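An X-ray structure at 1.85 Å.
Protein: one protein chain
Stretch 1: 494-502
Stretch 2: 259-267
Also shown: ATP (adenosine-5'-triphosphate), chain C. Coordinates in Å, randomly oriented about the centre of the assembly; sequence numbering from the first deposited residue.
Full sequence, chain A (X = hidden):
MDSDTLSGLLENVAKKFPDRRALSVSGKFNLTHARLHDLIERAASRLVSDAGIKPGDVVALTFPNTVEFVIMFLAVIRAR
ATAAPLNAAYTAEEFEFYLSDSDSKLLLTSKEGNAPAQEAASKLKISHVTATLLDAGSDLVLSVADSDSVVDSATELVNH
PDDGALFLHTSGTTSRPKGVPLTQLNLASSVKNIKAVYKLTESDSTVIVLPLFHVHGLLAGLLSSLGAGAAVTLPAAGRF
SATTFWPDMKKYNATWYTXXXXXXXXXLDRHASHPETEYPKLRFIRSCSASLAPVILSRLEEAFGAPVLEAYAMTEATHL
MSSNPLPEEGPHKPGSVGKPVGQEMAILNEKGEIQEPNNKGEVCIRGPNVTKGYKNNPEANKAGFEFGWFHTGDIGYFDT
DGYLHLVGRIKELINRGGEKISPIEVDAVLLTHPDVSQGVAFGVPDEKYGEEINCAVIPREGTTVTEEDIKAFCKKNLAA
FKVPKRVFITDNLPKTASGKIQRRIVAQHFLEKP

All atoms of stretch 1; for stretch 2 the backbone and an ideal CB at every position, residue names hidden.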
# COMPACT_ATOMS: atom_id res chain seq x y z
N PRO A 494 -11.66 -6.15 13.29
CA PRO A 494 -10.21 -6.19 13.13
C PRO A 494 -9.74 -5.72 11.73
O PRO A 494 -10.29 -6.12 10.68
CB PRO A 494 -9.87 -7.67 13.35
CG PRO A 494 -11.18 -8.40 13.09
CD PRO A 494 -12.23 -7.48 13.58
N LYS A 495 -8.73 -4.85 11.71
CA LYS A 495 -8.05 -4.54 10.45
C LYS A 495 -6.54 -4.62 10.60
O LYS A 495 -6.00 -4.46 11.70
CB LYS A 495 -8.46 -3.17 9.88
CG LYS A 495 -8.69 -2.04 10.84
CD LYS A 495 -9.62 -1.02 10.14
CE LYS A 495 -9.91 0.23 11.00
NZ LYS A 495 -8.75 1.19 11.03
N THR A 496 -5.88 -4.91 9.48
CA THR A 496 -4.42 -4.98 9.41
C THR A 496 -3.79 -3.62 9.66
O THR A 496 -4.48 -2.59 9.75
CB THR A 496 -3.96 -5.49 8.05
OG1 THR A 496 -4.33 -4.55 7.03
CG2 THR A 496 -4.59 -6.84 7.76
N ALA A 497 -2.46 -3.61 9.76
CA ALA A 497 -1.74 -2.36 9.88
C ALA A 497 -1.94 -1.53 8.62
O ALA A 497 -2.00 -0.29 8.70
CB ALA A 497 -0.25 -2.62 10.13
N SER A 498 -2.00 -2.22 7.47
CA SER A 498 -2.30 -1.61 6.16
C SER A 498 -3.73 -1.00 6.07
O SER A 498 -4.01 -0.22 5.15
CB SER A 498 -2.11 -2.60 4.99
OG SER A 498 -2.55 -3.93 5.20
N GLY A 499 -4.63 -1.40 6.98
CA GLY A 499 -5.99 -0.91 6.98
C GLY A 499 -7.00 -1.81 6.25
O GLY A 499 -8.07 -1.34 5.86
N LYS A 500 -6.68 -3.10 6.09
CA LYS A 500 -7.61 -4.05 5.46
C LYS A 500 -8.36 -4.83 6.49
O LYS A 500 -7.76 -5.33 7.44
CB LYS A 500 -6.92 -5.10 4.56
CG LYS A 500 -5.99 -4.61 3.47
CD LYS A 500 -5.24 -5.84 2.86
CE LYS A 500 -4.13 -5.43 1.86
NZ LYS A 500 -4.60 -5.47 0.40
N ILE A 501 -9.66 -4.98 6.31
CA ILE A 501 -10.40 -5.89 7.18
C ILE A 501 -10.22 -7.25 6.55
O ILE A 501 -10.57 -7.41 5.39
CB ILE A 501 -11.90 -5.49 7.25
CG1 ILE A 501 -12.06 -4.01 7.66
CG2 ILE A 501 -12.69 -6.46 8.13
CD1 ILE A 501 -13.47 -3.43 7.33
N GLN A 502 -9.71 -8.25 7.25
CA GLN A 502 -9.57 -9.56 6.59
C GLN A 502 -10.75 -10.49 6.87
O GLN A 502 -11.08 -10.74 8.03
CB GLN A 502 -8.25 -10.26 6.93
CG GLN A 502 -7.04 -9.33 6.96
CD GLN A 502 -5.72 -10.09 6.93
OE1 GLN A 502 -5.51 -11.02 7.71
NE2 GLN A 502 -4.82 -9.68 6.04
N UNK A 259 -5.04 6.73 -0.12
CA UNK A 259 -5.32 6.02 1.11
C UNK A 259 -6.08 4.77 0.77
O UNK A 259 -6.47 4.56 -0.39
CB UNK A 259 -6.10 6.89 2.10
N UNK A 260 -6.28 3.93 1.76
CA UNK A 260 -7.13 2.73 1.58
C UNK A 260 -8.59 3.07 2.01
O UNK A 260 -8.81 4.02 2.79
CB UNK A 260 -6.58 1.56 2.40
N UNK A 261 -9.58 2.29 1.56
CA UNK A 261 -10.97 2.64 1.91
C UNK A 261 -11.23 2.84 3.42
O UNK A 261 -11.98 3.75 3.77
CB UNK A 261 -11.90 1.54 1.39
N UNK A 262 -10.64 2.05 4.31
CA UNK A 262 -10.96 2.25 5.74
C UNK A 262 -10.46 3.63 6.24
O UNK A 262 -11.11 4.29 7.09
CB UNK A 262 -10.33 1.13 6.58
N UNK A 263 -9.33 4.08 5.70
CA UNK A 263 -8.84 5.41 6.07
C UNK A 263 -9.70 6.51 5.46
O UNK A 263 -10.05 7.50 6.15
CB UNK A 263 -7.39 5.58 5.63
N UNK A 264 -10.09 6.37 4.18
CA UNK A 264 -11.03 7.32 3.60
C UNK A 264 -12.33 7.41 4.45
O UNK A 264 -12.87 8.50 4.64
CB UNK A 264 -11.36 6.91 2.16
N UNK A 265 -12.81 6.28 4.96
CA UNK A 265 -14.03 6.30 5.81
C UNK A 265 -13.80 7.08 7.10
O UNK A 265 -14.70 7.83 7.54
CB UNK A 265 -14.47 4.87 6.15
N UNK A 266 -12.63 6.89 7.71
CA UNK A 266 -12.32 7.71 8.91
C UNK A 266 -12.27 9.23 8.62
O UNK A 266 -12.77 10.06 9.42
CB UNK A 266 -10.98 7.27 9.49
N UNK A 267 -11.68 9.59 7.47
CA UNK A 267 -11.60 10.99 7.03
C UNK A 267 -13.00 11.54 6.77
O UNK A 267 -13.32 12.69 7.11
CB UNK A 267 -10.74 11.11 5.77
PG ATP C . -1.67 -12.26 0.95
O1G ATP C . -2.94 -13.11 0.79
O2G ATP C . -0.78 -12.73 2.04
O3G ATP C . -0.93 -12.13 -0.38
PB ATP C . -2.75 -9.65 0.38
O1B ATP C . -3.75 -8.77 1.10
O2B ATP C . -3.12 -10.34 -0.88
O3B ATP C . -2.11 -10.76 1.40
PA ATP C . -1.32 -7.26 -0.61
O1A ATP C . -0.25 -7.41 -1.68
O2A ATP C . -1.14 -6.26 0.47
O3A ATP C . -1.45 -8.69 0.13
O5' ATP C . -2.74 -7.09 -1.33
C5' ATP C . -2.94 -7.20 -2.76
C4' ATP C . -4.40 -7.67 -2.95
O4' ATP C . -5.29 -6.61 -2.56
C3' ATP C . -4.75 -7.86 -4.40
O3' ATP C . -4.31 -9.14 -4.84
C2' ATP C . -6.26 -7.74 -4.39
O2' ATP C . -6.83 -8.94 -3.84
C1' ATP C . -6.46 -6.68 -3.35
N9 ATP C . -6.68 -5.34 -3.93
C8 ATP C . -5.79 -4.37 -4.17
N7 ATP C . -6.43 -3.28 -4.69
C5 ATP C . -7.77 -3.59 -4.75
C6 ATP C . -9.00 -2.89 -5.17
N6 ATP C . -8.93 -1.58 -5.60
N1 ATP C . -10.16 -3.57 -5.06
C2 ATP C . -10.22 -4.84 -4.58
N3 ATP C . -9.13 -5.55 -4.18
C4 ATP C . -7.91 -4.94 -4.25

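Position 259 has an extended backbone (phi/psi -156/173), and its ideal CB finds nothing of the other stretch within 5.5 Å. Stretch 1 therefore sets no requirement there, and many side chains would be compatible with it; the residue is Ala259.

At position 260 CA-to-CB points toward stretch 1, where the ideal CB lies 4.2 Å from Ser498 O and 4.8 Å from Gly499 O. The space before the turn formed by Thr496 to Gly499 is shallow, so a small or branched aliphatic residue would fit, as would a short hydroxyl side chain. Position 260 is also the N-cap of the helix that follows, where Ser, Thr or Asp is common. The deposited residue is Val260, with chi1 m; its CG2 packs 3.6 Å from Ser498 O and 4.0 Å from Gly499 O. These are van der Waals contacts, made possible by the bare CA of Gly499: an ideal CB there would come within 2.9 Å of Val260 CG2.

Position 261 opens the helix with phi -53, and its CB points sideways with no near neighbour in stretch 1. Proline is well tolerated in a first helical turn, though other residues would serve; it is Pro261.

Position 262 is the most informative. Its CA is 6.0 Å from the CA of Gly499, and its ideal CB points toward stretch 1, 3.4 Å from Gly499 O and 4.2 Å from Lys495 CD. A carbonyl acceptor so close favours a short donor, Ser or Thr, while the aliphatic parts of Lys495 and Ile501 offer company to a methyl. Thr262 supplies both. With chi1 p, OG1 donates a 2.6 Å hydrogen bond to Gly499 O, and CG2 lies 4.1 Å from Ile501 CD1. Water 2 extends the contact, donating to Thr262 OG1 (2.7 Å) and accepting from Lys495 NZ (2.5 Å). Water 1 links the backbones, accepting from Thr262 N (3.0 Å) and donating to Gly499 O (2.9 Å).

Positions 263 and 264 are helical, and neither ideal CB has a stretch 1 neighbour, so the choice is wide. Ile263 starts sideways, although its end comes nearer; His264 is out of reach.

Position 265 points toward stretch 1 but across open space, suiting a long polar chain among others. Gln265 hydrogen-bonds elsewhere in the structure.

At position 266, one turn beyond 262, CB again points toward stretch 1, and the Lys495 amine is the feature within range. A long aliphatic or an acidic chain could reach it. Ile266 extends CD1 to 4.1 Å from Lys495 NZ, a peripheral contact.

Position 267 is out of reach and unconstrained from this side; it is Ile267.

Stretch 2, residues 259-267: AVPTIHQII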
# COMPACT_ATOMS: atom_id res chain seq x y z
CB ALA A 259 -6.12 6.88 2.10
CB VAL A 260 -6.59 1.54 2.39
CG1 VAL A 260 -5.12 1.23 1.95
CG2 VAL A 260 -6.65 1.86 3.93
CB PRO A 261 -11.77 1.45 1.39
CG PRO A 261 -10.99 1.06 0.11
CD PRO A 261 -9.52 1.20 0.55
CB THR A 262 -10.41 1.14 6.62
OG1 THR A 262 -9.00 1.03 6.42
CG2 THR A 262 -11.10 -0.22 6.25
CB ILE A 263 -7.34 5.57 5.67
CG1 ILE A 263 -6.45 4.66 6.52
CG2 ILE A 263 -6.89 7.04 5.79
CD1 ILE A 263 -6.47 5.00 8.04
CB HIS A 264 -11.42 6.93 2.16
CG HIS A 264 -10.32 7.14 1.17
ND1 HIS A 264 -9.68 8.35 1.02
CD2 HIS A 264 -9.73 6.28 0.30
CE1 HIS A 264 -8.77 8.24 0.06
NE2 HIS A 264 -8.78 7.00 -0.39
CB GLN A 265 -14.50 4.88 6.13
CG GLN A 265 -15.16 4.20 4.91
CD GLN A 265 -15.33 2.71 5.11
OE1 GLN A 265 -14.34 1.95 5.16
NE2 GLN A 265 -16.61 2.25 5.25
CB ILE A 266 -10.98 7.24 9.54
CG1 ILE A 266 -11.19 5.82 10.06
CG2 ILE A 266 -10.50 8.21 10.65
CD1 ILE A 266 -9.96 5.12 10.55
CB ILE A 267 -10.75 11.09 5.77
CG1 ILE A 267 -9.27 10.79 6.14
CG2 ILE A 267 -10.90 12.46 5.05
CD1 ILE A 267 -8.35 10.56 4.85
O HOH W 1 -9.35 -0.53 3.39
O HOH W 2 -7.98 1.94 8.79
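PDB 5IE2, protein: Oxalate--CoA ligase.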